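Local structure of putative hyaluronoglucosaminidase (Clostridium perfringens, 6PWI) at residues R180-G185 / D198-G203; E194-L199 / F213-D218; I421-M426 / K433-A438. The protein probably hydrolyses N-acetylhexosaminide linkages as a secreted family 84 glycoside hydrolase, this chain being the N-terminal portion that includes its catalytic barrel. All coordinates share one frame; numbering follows the deposited sequence.

Contact 1: R180-G185 / D198-G203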
loop_
_atom_site.group_PDB
_atom_site.type_symbol
_atom_site.label_atom_id
_atom_site.label_comp_id
_atom_site.label_asym_id
_atom_site.label_seq_id
_atom_site.Cartn_x
_atom_site.Cartn_y
_atom_site.Cartn_z
ATOM N N ARG A 180 2.162 -9.406 -0.431
ATOM C CA ARG A 180 2.247 -7.986 -0.137
ATOM C C ARG A 180 1.476 -7.217 -1.206
ATOM O O ARG A 180 1.789 -7.307 -2.393
ATOM C CB ARG A 180 3.706 -7.526 -0.138
ATOM C CG ARG A 180 4.649 -8.387 0.691
ATOM C CD ARG A 180 6.116 -8.141 0.387
ATOM N NE ARG A 180 6.510 -8.375 -1.004
ATOM C CZ ARG A 180 6.747 -9.571 -1.548
ATOM N NH1 ARG A 180 6.624 -10.670 -0.822
ATOM N NH2 ARG A 180 7.109 -9.663 -2.818
ATOM N N GLY A 181 0.454 -6.467 -0.787
ATOM C CA GLY A 181 -0.245 -5.625 -1.738
ATOM C C GLY A 181 -1.488 -4.964 -1.158
ATOM O O GLY A 181 -1.552 -4.640 0.027
ATOM N N PHE A 182 -2.472 -4.772 -2.036
ATOM C CA PHE A 182 -3.650 -3.985 -1.731
ATOM C C PHE A 182 -4.853 -4.635 -2.402
ATOM O O PHE A 182 -4.725 -5.273 -3.445
ATOM C CB PHE A 182 -3.449 -2.541 -2.200
ATOM C CG PHE A 182 -3.049 -2.376 -3.647
ATOM C CD1 PHE A 182 -3.996 -2.060 -4.618
ATOM C CD2 PHE A 182 -1.724 -2.525 -4.048
ATOM C CE1 PHE A 182 -3.625 -1.897 -5.948
ATOM C CE2 PHE A 182 -1.357 -2.372 -5.380
ATOM C CZ PHE A 182 -2.308 -2.059 -6.329
ATOM N N ILE A 183 -6.017 -4.452 -1.776
ATOM C CA ILE A 183 -7.282 -4.992 -2.242
ATOM C C ILE A 183 -8.267 -3.839 -2.388
ATOM O O ILE A 183 -8.438 -3.049 -1.459
ATOM C CB ILE A 183 -7.817 -6.050 -1.256
ATOM C CG1 ILE A 183 -9.170 -6.603 -1.714
ATOM C CG2 ILE A 183 -7.882 -5.487 0.159
ATOM C CD1 ILE A 183 -9.605 -7.846 -0.981
ATOM N N GLU A 184 -8.922 -3.773 -3.548
ATOM C CA GLU A 184 -10.029 -2.852 -3.737
ATOM C C GLU A 184 -11.281 -3.483 -3.129
ATOM O O GLU A 184 -12.036 -4.153 -3.824
ATOM C CB GLU A 184 -10.190 -2.543 -5.228
ATOM C CG GLU A 184 -11.170 -1.422 -5.513
ATOM C CD GLU A 184 -11.331 -0.987 -6.963
ATOM O OE1 GLU A 184 -10.438 -1.296 -7.799
ATOM O OE2 GLU A 184 -12.359 -0.328 -7.254
ATOM N N GLY A 185 -11.492 -3.279 -1.826
ATOM C CA GLY A 185 -12.546 -3.999 -1.126
ATOM C C GLY A 185 -13.335 -3.143 -0.135
ATOM O O GLY A 185 -13.830 -3.657 0.868
ATOM N N ASP A 198 -2.063 2.651 -12.086
ATOM C CA ASP A 198 -1.073 3.513 -11.467
ATOM C C ASP A 198 -0.654 2.962 -10.107
ATOM O O ASP A 198 0.510 3.101 -9.737
ATOM C CB ASP A 198 -1.581 4.949 -11.334
ATOM C CG ASP A 198 -0.457 5.964 -11.223
ATOM O OD1 ASP A 198 0.459 5.911 -12.066
ATOM O OD2 ASP A 198 -0.505 6.798 -10.293
ATOM N N LEU A 199 -1.603 2.364 -9.368
ATOM C CA LEU A 199 -1.303 1.773 -8.071
ATOM C C LEU A 199 -0.464 0.515 -8.269
ATOM O O LEU A 199 0.497 0.291 -7.536
ATOM C CB LEU A 199 -2.586 1.473 -7.286
ATOM C CG LEU A 199 -3.355 2.681 -6.741
ATOM C CD1 LEU A 199 -4.447 2.230 -5.784
ATOM C CD2 LEU A 199 -2.439 3.668 -6.042
ATOM N N MET A 200 -0.818 -0.284 -9.282
ATOM C CA MET A 200 -0.035 -1.467 -9.599
ATOM C C MET A 200 1.395 -1.047 -9.936
ATOM O O MET A 200 2.349 -1.676 -9.491
ATOM C CB MET A 200 -0.645 -2.266 -10.753
ATOM C CG MET A 200 -1.754 -3.188 -10.300
ATOM S SD MET A 200 -2.420 -4.217 -11.638
ATOM C CE MET A 200 -3.262 -2.976 -12.620
ATOM N N LYS A 201 1.529 0.050 -10.683
ATOM C CA LYS A 201 2.830 0.565 -11.073
ATOM C C LYS A 201 3.595 1.010 -9.826
ATOM O O LYS A 201 4.811 0.843 -9.751
ATOM C CB LYS A 201 2.640 1.667 -12.118
ATOM C CG LYS A 201 3.911 2.231 -12.733
ATOM C CD LYS A 201 3.637 3.092 -13.959
ATOM C CE LYS A 201 4.840 3.897 -14.417
ATOM N NZ LYS A 201 5.352 4.777 -13.341
ATOM N N PHE A 202 2.868 1.543 -8.835
ATOM C CA PHE A 202 3.489 2.047 -7.623
ATOM C C PHE A 202 3.943 0.884 -6.744
ATOM O O PHE A 202 5.105 0.832 -6.346
ATOM C CB PHE A 202 2.567 3.026 -6.896
ATOM C CG PHE A 202 3.188 3.690 -5.691
ATOM C CD1 PHE A 202 2.969 3.195 -4.413
ATOM C CD2 PHE A 202 4.003 4.803 -5.834
ATOM C CE1 PHE A 202 3.544 3.805 -3.307
ATOM C CE2 PHE A 202 4.580 5.408 -4.727
ATOM C CZ PHE A 202 4.345 4.916 -3.462
ATOM N N GLY A 203 3.020 -0.044 -6.457
ATOM C CA GLY A 203 3.319 -1.233 -5.674
ATOM C C GLY A 203 4.519 -2.000 -6.227
ATOM O O GLY A 203 5.311 -2.556 -5.465
#

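Contact 2: E194-L199 / F213-D218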
loop_
_atom_site.group_PDB
_atom_site.type_symbol
_atom_site.label_atom_id
_atom_site.label_comp_id
_atom_site.label_asym_id
_atom_site.label_seq_id
_atom_site.Cartn_x
_atom_site.Cartn_y
_atom_site.Cartn_z
ATOM N N GLU A 194 -7.434 3.913 -14.991
ATOM C CA GLU A 194 -6.203 4.688 -14.959
ATOM C C GLU A 194 -5.511 4.516 -13.600
ATOM O O GLU A 194 -4.303 4.270 -13.552
ATOM C CB GLU A 194 -6.505 6.158 -15.278
ATOM C CG GLU A 194 -5.280 6.991 -15.646
ATOM C CD GLU A 194 -5.539 8.447 -16.038
ATOM O OE1 GLU A 194 -6.687 8.922 -15.860
ATOM O OE2 GLU A 194 -4.592 9.114 -16.528
ATOM N N ASN A 195 -6.287 4.633 -12.505
ATOM C CA ASN A 195 -5.753 4.639 -11.149
ATOM C C ASN A 195 -5.342 3.234 -10.710
ATOM O O ASN A 195 -4.336 3.083 -10.017
ATOM C CB ASN A 195 -6.701 5.286 -10.134
ATOM C CG ASN A 195 -6.520 6.786 -9.993
ATOM O OD1 ASN A 195 -5.396 7.290 -9.932
ATOM N ND2 ASN A 195 -7.627 7.511 -9.925
ATOM N N ARG A 196 -6.121 2.213 -11.099
ATOM C CA ARG A 196 -5.756 0.842 -10.781
ATOM C C ARG A 196 -4.387 0.512 -11.373
ATOM O O ARG A 196 -3.563 -0.118 -10.714
ATOM C CB ARG A 196 -6.821 -0.145 -11.256
ATOM C CG ARG A 196 -8.051 -0.191 -10.367
ATOM C CD ARG A 196 -9.239 -0.677 -11.173
ATOM N NE ARG A 196 -10.426 -0.902 -10.367
ATOM C CZ ARG A 196 -11.654 -0.943 -10.862
ATOM N NH1 ARG A 196 -11.844 -0.767 -12.157
ATOM N NH2 ARG A 196 -12.684 -1.158 -10.067
ATOM N N LYS A 197 -4.149 0.949 -12.614
ATOM C CA LYS A 197 -2.883 0.694 -13.278
ATOM C C LYS A 197 -1.762 1.432 -12.550
ATOM O O LYS A 197 -0.668 0.899 -12.401
ATOM C CB LYS A 197 -2.959 1.100 -14.752
ATOM C CG LYS A 197 -3.852 0.208 -15.597
ATOM C CD LYS A 197 -3.971 0.666 -17.021
ATOM C CE LYS A 197 -5.168 0.048 -17.711
ATOM N NZ LYS A 197 -5.438 0.723 -19.001
ATOM N N ASP A 198 -2.063 2.651 -12.086
ATOM C CA ASP A 198 -1.073 3.513 -11.467
ATOM C C ASP A 198 -0.654 2.962 -10.107
ATOM O O ASP A 198 0.510 3.101 -9.737
ATOM C CB ASP A 198 -1.581 4.949 -11.334
ATOM C CG ASP A 198 -0.457 5.964 -11.223
ATOM O OD1 ASP A 198 0.459 5.911 -12.066
ATOM O OD2 ASP A 198 -0.505 6.798 -10.293
ATOM N N LEU A 199 -1.603 2.364 -9.368
ATOM C CA LEU A 199 -1.303 1.773 -8.071
ATOM C C LEU A 199 -0.464 0.515 -8.269
ATOM O O LEU A 199 0.497 0.291 -7.536
ATOM C CB LEU A 199 -2.586 1.473 -7.286
ATOM C CG LEU A 199 -3.355 2.681 -6.741
ATOM C CD1 LEU A 199 -4.447 2.230 -5.784
ATOM C CD2 LEU A 199 -2.439 3.668 -6.042
ATOM N N PHE A 213 -8.572 -7.670 -6.896
ATOM C CA PHE A 213 -9.668 -6.977 -7.548
ATOM C C PHE A 213 -10.990 -7.508 -6.997
ATOM O O PHE A 213 -11.446 -8.575 -7.408
ATOM C CB PHE A 213 -9.540 -7.207 -9.054
ATOM C CG PHE A 213 -10.567 -6.540 -9.929
ATOM C CD1 PHE A 213 -10.416 -5.221 -10.325
ATOM C CD2 PHE A 213 -11.664 -7.248 -10.395
ATOM C CE1 PHE A 213 -11.352 -4.617 -11.150
ATOM C CE2 PHE A 213 -12.601 -6.648 -11.222
ATOM C CZ PHE A 213 -12.440 -5.334 -11.603
ATOM N N ALA A 214 -11.594 -6.755 -6.065
ATOM C CA ALA A 214 -12.856 -7.148 -5.450
ATOM C C ALA A 214 -13.847 -5.978 -5.387
ATOM O O ALA A 214 -14.532 -5.798 -4.378
ATOM C CB ALA A 214 -12.588 -7.733 -4.082
ATOM N N PRO A 215 -14.004 -5.162 -6.456
ATOM C CA PRO A 215 -14.876 -3.988 -6.390
ATOM C C PRO A 215 -16.334 -4.424 -6.298
ATOM O O PRO A 215 -16.758 -5.328 -7.014
ATOM C CB PRO A 215 -14.612 -3.244 -7.706
ATOM C CG PRO A 215 -14.095 -4.314 -8.659
ATOM C CD PRO A 215 -13.416 -5.358 -7.793
ATOM N N LYS A 216 -17.096 -3.767 -5.417
ATOM C CA LYS A 216 -18.392 -4.276 -4.985
ATOM C C LYS A 216 -19.469 -4.071 -6.049
ATOM O O LYS A 216 -20.531 -4.675 -5.961
ATOM C CB LYS A 216 -18.786 -3.681 -3.630
ATOM C CG LYS A 216 -18.067 -4.308 -2.449
ATOM C CD LYS A 216 -18.114 -3.474 -1.203
ATOM C CE LYS A 216 -17.089 -3.926 -0.182
ATOM N NZ LYS A 216 -17.337 -5.316 0.267
ATOM N N ASP A 217 -19.176 -3.247 -7.059
ATOM C CA ASP A 217 -20.168 -2.840 -8.040
ATOM C C ASP A 217 -20.093 -3.721 -9.286
ATOM O O ASP A 217 -20.911 -3.575 -10.190
ATOM C CB ASP A 217 -20.013 -1.357 -8.394
ATOM C CG ASP A 217 -18.874 -1.046 -9.360
ATOM O OD1 ASP A 217 -17.704 -1.394 -9.047
ATOM O OD2 ASP A 217 -19.160 -0.450 -10.425
ATOM N N ASP A 218 -19.101 -4.615 -9.351
ATOM C CA ASP A 218 -18.928 -5.451 -10.526
ATOM C C ASP A 218 -19.897 -6.628 -10.455
ATOM O O ASP A 218 -19.688 -7.576 -9.702
ATOM C CB ASP A 218 -17.474 -5.893 -10.697
ATOM C CG ASP A 218 -17.202 -6.673 -11.973
ATOM O OD1 ASP A 218 -18.171 -7.096 -12.638
ATOM O OD2 ASP A 218 -16.013 -6.848 -12.298
#

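Contact 3: I421-M426 / K433-A438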
loop_
_atom_site.group_PDB
_atom_site.type_symbol
_atom_site.label_atom_id
_atom_site.label_comp_id
_atom_site.label_asym_id
_atom_site.label_seq_id
_atom_site.Cartn_x
_atom_site.Cartn_y
_atom_site.Cartn_z
ATOM N N ILE A 421 0.221 -9.561 4.059
ATOM C CA ILE A 421 -0.717 -8.504 4.388
ATOM C C ILE A 421 -1.126 -7.759 3.118
ATOM O O ILE A 421 -0.302 -7.518 2.234
ATOM C CB ILE A 421 -0.119 -7.585 5.478
ATOM C CG1 ILE A 421 -1.061 -6.436 5.853
ATOM C CG2 ILE A 421 1.275 -7.100 5.099
ATOM C CD1 ILE A 421 -0.837 -5.878 7.247
ATOM N N VAL A 422 -2.418 -7.420 3.032
ATOM C CA VAL A 422 -2.892 -6.481 2.027
ATOM C C VAL A 422 -3.612 -5.331 2.725
ATOM O O VAL A 422 -4.254 -5.536 3.750
ATOM C CB VAL A 422 -3.780 -7.146 0.958
ATOM C CG1 VAL A 422 -2.991 -8.107 0.086
ATOM C CG2 VAL A 422 -5.009 -7.819 1.542
ATOM N N THR A 423 -3.482 -4.127 2.162
ATOM C CA THR A 423 -4.178 -2.947 2.650
ATOM C C THR A 423 -5.462 -2.724 1.852
ATOM O O THR A 423 -5.463 -2.762 0.627
ATOM C CB THR A 423 -3.275 -1.706 2.614
ATOM O OG1 THR A 423 -4.116 -0.566 2.773
ATOM C CG2 THR A 423 -2.516 -1.532 1.318
ATOM N N ASN A 424 -6.562 -2.484 2.563
ATOM C CA ASN A 424 -7.820 -2.091 1.946
ATOM C C ASN A 424 -7.880 -0.562 1.969
ATOM O O ASN A 424 -8.150 0.026 3.012
ATOM C CB ASN A 424 -8.991 -2.762 2.670
ATOM C CG ASN A 424 -10.351 -2.418 2.101
ATOM O OD1 ASN A 424 -10.470 -2.148 0.912
ATOM N ND2 ASN A 424 -11.381 -2.442 2.934
ATOM N N PRO A 425 -7.548 0.142 0.862
ATOM C CA PRO A 425 -7.342 1.591 0.903
ATOM C C PRO A 425 -8.614 2.406 0.688
ATOM O O PRO A 425 -9.713 1.849 0.695
ATOM C CB PRO A 425 -6.330 1.828 -0.229
ATOM C CG PRO A 425 -6.021 0.443 -0.784
ATOM C CD PRO A 425 -7.235 -0.405 -0.461
ATOM N N MET A 426 -8.433 3.724 0.506
ATOM C CA MET A 426 -9.513 4.694 0.372
ATOM C C MET A 426 -10.049 4.678 -1.055
ATOM O O MET A 426 -9.387 4.193 -1.965
ATOM C CB MET A 426 -8.999 6.109 0.646
ATOM C CG MET A 426 -8.391 6.298 2.011
ATOM S SD MET A 426 -7.689 7.962 2.144
ATOM C CE MET A 426 -5.992 7.630 1.667
ATOM N N LYS A 433 -1.468 5.996 -1.757
ATOM C CA LYS A 433 -0.097 5.576 -2.020
ATOM C C LYS A 433 0.734 5.573 -0.738
ATOM O O LYS A 433 1.694 4.805 -0.649
ATOM C CB LYS A 433 0.573 6.391 -3.131
ATOM C CG LYS A 433 0.117 6.026 -4.538
ATOM C CD LYS A 433 0.614 7.005 -5.566
ATOM C CE LYS A 433 0.230 6.657 -6.984
ATOM N NZ LYS A 433 1.084 7.426 -7.914
ATOM N N VAL A 434 0.344 6.406 0.240
ATOM C CA VAL A 434 1.045 6.521 1.513
ATOM C C VAL A 434 1.005 5.172 2.233
ATOM O O VAL A 434 2.037 4.664 2.682
ATOM C CB VAL A 434 0.473 7.662 2.382
ATOM C CG1 VAL A 434 1.090 7.708 3.771
ATOM C CG2 VAL A 434 0.576 9.025 1.703
ATOM N N ALA A 435 -0.190 4.579 2.305
ATOM C CA ALA A 435 -0.363 3.296 2.966
ATOM C C ALA A 435 0.266 2.172 2.145
ATOM O O ALA A 435 0.839 1.242 2.712
ATOM C CB ALA A 435 -1.820 3.044 3.224
ATOM N N LEU A 436 0.175 2.259 0.811
ATOM C CA LEU A 436 0.770 1.228 -0.026
ATOM C C LEU A 436 2.257 1.124 0.297
ATOM O O LEU A 436 2.772 0.025 0.486
ATOM C CB LEU A 436 0.530 1.523 -1.510
ATOM C CG LEU A 436 -0.564 0.689 -2.180
ATOM C CD1 LEU A 436 -1.944 1.060 -1.653
ATOM C CD2 LEU A 436 -0.516 0.863 -3.690
ATOM N N PHE A 437 2.924 2.282 0.400
ATOM C CA PHE A 437 4.331 2.328 0.761
ATOM C C PHE A 437 4.554 1.629 2.100
ATOM O O PHE A 437 5.487 0.838 2.225
ATOM C CB PHE A 437 4.830 3.771 0.807
ATOM C CG PHE A 437 6.331 3.912 0.818
ATOM C CD1 PHE A 437 7.034 4.082 -0.367
ATOM C CD2 PHE A 437 7.041 3.882 2.010
ATOM C CE1 PHE A 437 8.416 4.231 -0.353
ATOM C CE2 PHE A 437 8.423 4.024 2.021
ATOM C CZ PHE A 437 9.108 4.210 0.841
ATOM N N ALA A 438 3.683 1.911 3.084
ATOM C CA ALA A 438 3.838 1.371 4.426
ATOM C C ALA A 438 3.743 -0.152 4.401
ATOM O O ALA A 438 4.650 -0.834 4.881
ATOM C CB ALA A 438 2.831 1.978 5.364
#

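Contact 1: R180-G185 / D198-G203
Leu-199 is the first residue of 198-203, part of helix 193-204, to meet 180-185, and it does so with the root of its side chain. The CB of Leu-199 lies 3.7 Å from CZ of Phe-182, so the outer end of the aromatic ring rests where the leucine leaves the helix, and the two side chains run obliquely past each other. The isobutyl end continues toward Trp-191 and Lys-433. The ring reaches the main chain too, its CZ coming within 3.8 Å of the backbone N of Met-200. What sends it there is the first torsion of Phe-182, which sets CG between the backbone N and the carbonyl carbon (chi1 54°).

Strand 179-184 and helix 193-204 are the first two elements of a beta-alpha-beta unit completed by strand 210-213, the opening unit of a TIM barrel. Phe-182 faces out of the barrel into the helical layer, where Leu-436 of helix 433-444 touches it; Thr-423 of the adjacent strand 418-423 packs on it as well. Ile-183 turns the other way, onto Ile-212 and Val-422.

Next along the helix, Met-200 offers its CG at 4.2 Å from CZ of Phe-182; beyond that the chain bends at chi3 (-70°) and its end leads away from the strand. One turn after Leu-199 comes Gly-203, with bare backbone near the ring: its CA is 4.8 Å from CE2 of Phe-182, and its N donates to Leu-199 O at 2.8 Å.

Contact 2: E194-L199 / F213-D218
Arg-196 reaches out from the helix and lays one face of its guanidinium over a corner of the Phe-213 ring. CE1 of Phe-213 stands 3.7 Å above the guanidinium plane, over its centre, but the two planes are 63° apart, so this is an inclined meeting and not a parallel stack. The arginine chain is extended from CG to NE, which carries the charged end across to the loop. Pro-215 is crossed at about a right angle: NH2 of Arg-196 lies 3.7 Å from CB of Pro-215 and equally far from CG. The same proline turns its CD over a face of the Phe-213 ring, 3.6 Å above the plane, so arginine, phenylalanine and proline each touch the other two.

Arg-196 NE forms a salt bridge with Glu-184 OE1 of the neighbouring barrel strand; NH1 bonds to Asn-193 OD1. Together these probably fix the rotation of the guanidinium.

The contact thus spans from helix 193-204 to the loop following strand 210-213, with Met-240 of helix 231-247 touching Arg-196 and strand 250-255 pairing with Phe-213 through Ile-252.

Contact 3: I421-M426 / K433-A438
The puckered pyrrolidine ring of Pro-425 meets the helix through one corner, its CG lying 4.2 Å from CD1 of Leu-436. Trp-191 and Ser-432 also touch this proline, so it is hemmed in by loops as well as by the helix.

The methyl CD1 of Leu-436 does double duty. Besides the proline it touches CG2 of Thr-423 at 4.0 Å, the two side chains crossing at about a right angle. Its sister branch CD2 heads for helix 193-204, which places the leucine where that helix, its own helix and the end of strand 418-423 come together.

Thr-423 divides its branches by character. With OG1 anti to the backbone N (chi1 165°), the hydroxyl donates to the carbonyl oxygen of Trp-393, satisfying a buried polar atom, while the methyl is left for the leucine. CB of Ala-435 comes up beside that hydroxyl, 4.3 Å from OG1, a loose packing contact; Pro-394 touches both residues.

Here the eighth and last strand of the barrel, 418-423, is backed by the helix that follows it, 433-444. Strand 418-423 also pairs with strand 179-184 to close the cylinder, and a parallel beta-strand packed against its succeeding helix is the repeating arrangement of a TIM barrel.

From the N terminus, contact 1 folds strand 179-184 back against helix 193-204, closing the loop of residues 186-197. Contact 2 starts on that same helix, shares Asp-198 and Leu-199 with contact 1, and closes the path through strand 210-213; the two loops follow one another, linked through the shared helix. Packing also joins them, Glu-184 O lying 3.6 Å from CB of Ala-214. Contact 3 comes much later, closing the short loop between strand 418-423 and helix 433-444. In space it returns to contact 1: Thr-423 N probably bonds to Gly-181 O, and Lys-433 NZ forms a salt bridge with OD2 of the shared Asp-198, tying the barrel's last strand and helix to its first.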